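Local coordinates for protein glycerophosphodiester phosphodiesterase (Thermotoga maritima, PDB 1O1Z) that belongs to the glycerophosphodiester phosphodiesterase family and folds as a TIM barrel, with a sodium ion bound in the model, at residues S193-K196 with V200-V203. Sequence-based numbering, arbitrary orientation.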
loop_
_atom_site.group_PDB
_atom_site.type_symbol
_atom_site.label_atom_id
_atom_site.label_comp_id
_atom_site.label_asym_id
_atom_site.label_seq_id
_atom_site.Cartn_x
_atom_site.Cartn_y
_atom_site.Cartn_z
ATOM N N SER A 193 -10.498 -12.751 14.887
ATOM C CA SER A 193 -10.979 -13.998 14.276
ATOM C C SER A 193 -10.292 -14.223 12.941
ATOM O O SER A 193 -9.894 -15.355 12.633
ATOM C CB SER A 193 -12.518 -14.006 14.100
ATOM O OG SER A 193 -12.963 -13.249 12.973
ATOM N N PHE A 194 -10.128 -13.148 12.177
ATOM C CA PHE A 194 -9.454 -13.223 10.877
ATOM C C PHE A 194 -7.970 -13.652 11.082
ATOM O O PHE A 194 -7.429 -14.493 10.365
ATOM C CB PHE A 194 -9.502 -11.855 10.177
ATOM C CG PHE A 194 -10.887 -11.413 9.671
ATOM C CD1 PHE A 194 -11.851 -12.331 9.313
ATOM C CD2 PHE A 194 -11.167 -10.060 9.531
ATOM C CE1 PHE A 194 -13.110 -11.914 8.824
ATOM C CE2 PHE A 194 -12.399 -9.624 9.032
ATOM C CZ PHE A 194 -13.372 -10.561 8.682
ATOM N N ARG A 195 -7.315 -13.045 12.059
ATOM C CA ARG A 195 -5.902 -13.303 12.306
ATOM C C ARG A 195 -5.677 -14.752 12.745
ATOM O O ARG A 195 -4.679 -15.371 12.359
ATOM C CB ARG A 195 -5.403 -12.344 13.367
ATOM C CG ARG A 195 -3.969 -12.130 13.383
ATOM C CD ARG A 195 -3.641 -10.806 14.038
ATOM N NE ARG A 195 -2.221 -10.666 14.140
ATOM C CZ ARG A 195 -1.577 -10.428 15.269
ATOM N NH1 ARG A 195 -2.221 -10.329 16.436
ATOM N NH2 ARG A 195 -0.262 -10.268 15.232
ATOM N N LYS A 196 -6.617 -15.286 13.516
ATOM C CA LYS A 196 -6.550 -16.673 13.984
ATOM C C LYS A 196 -6.565 -17.651 12.802
ATOM O O LYS A 196 -5.957 -18.727 12.869
ATOM C CB LYS A 196 -7.712 -16.958 14.951
ATOM C CG LYS A 196 -7.683 -18.329 15.601
ATOM C CD LYS A 196 -8.792 -18.471 16.647
ATOM N N VAL A 200 -3.298 -11.680 7.504
ATOM C CA VAL A 200 -2.331 -10.703 7.989
ATOM C C VAL A 200 -3.018 -9.352 8.109
ATOM O O VAL A 200 -3.688 -8.935 7.187
ATOM C CB VAL A 200 -1.104 -10.612 7.021
ATOM C CG1 VAL A 200 -0.164 -9.504 7.373
ATOM C CG2 VAL A 200 -0.360 -11.948 7.028
ATOM N N ILE A 201 -2.900 -8.706 9.262
ATOM C CA ILE A 201 -3.572 -7.434 9.490
ATOM C C ILE A 201 -2.569 -6.289 9.444
ATOM O O ILE A 201 -1.638 -6.262 10.237
ATOM C CB ILE A 201 -4.251 -7.444 10.895
ATOM C CG1 ILE A 201 -5.170 -8.679 11.086
ATOM C CG2 ILE A 201 -4.951 -6.114 11.129
ATOM C CD1 ILE A 201 -6.288 -8.810 10.093
ATOM N N PHE A 202 -2.764 -5.359 8.515
ATOM C CA PHE A 202 -1.973 -4.135 8.420
ATOM C C PHE A 202 -2.874 -2.981 8.825
ATOM O O PHE A 202 -4.083 -2.972 8.532
ATOM C CB PHE A 202 -1.491 -3.858 6.989
ATOM C CG PHE A 202 -0.334 -4.692 6.541
ATOM C CD1 PHE A 202 -0.537 -5.933 5.986
ATOM C CD2 PHE A 202 0.982 -4.194 6.629
ATOM C CE1 PHE A 202 0.531 -6.716 5.568
ATOM C CE2 PHE A 202 2.048 -4.992 6.214
ATOM C CZ PHE A 202 1.806 -6.242 5.668
ATOM N N VAL A 203 -2.300 -2.005 9.511
ATOM C CA VAL A 203 -3.008 -0.761 9.797
ATOM C C VAL A 203 -2.385 0.418 9.084
ATOM O O VAL A 203 -1.199 0.444 8.873
ATOM C CB VAL A 203 -3.145 -0.496 11.304
ATOM C CG1 VAL A 203 -3.928 -1.611 11.937
ATOM C CG2 VAL A 203 -1.809 -0.316 11.973
#
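Arg195 sets CG anti to its own backbone N (chi1 -158°) and runs extended from CG to NE, which carries CD to Ile201. In Ile201, chi1 (-53°) sets CG1 beside the backbone N, where it meets CD of Arg195, and chi2 (-59°) then turns CD1 toward CB of Phe194. The contact belongs to a beta-alpha-beta unit of the TIM barrel. In it, a three-residue loop leads from helix 185-196 to strand 200-204, which runs parallel to strand 174-178. Two apolar touches carry the packing. The arginine methylene CD rests against CG1 of Ile201 at 3.9 Å, and the two side chains cross at a slant. CD1 of Ile201 approaches CB of Phe194 at 4.4 Å. The ring of Phe194 leads away from the strand and packs on Phe163, Val164 and Val167 of helix 160-170. No hydrogen bond joins the two segments. The polar end of Arg195 is held by residues just before strand 221-224, with NH1 bonded to the carbonyl oxygen of Arg217. OD1 of Asp220 takes both a salt bridge from NE of Arg195 and a hydrogen bond from the backbone N of Ile201, so one carboxylate oxygen ties helix to strand.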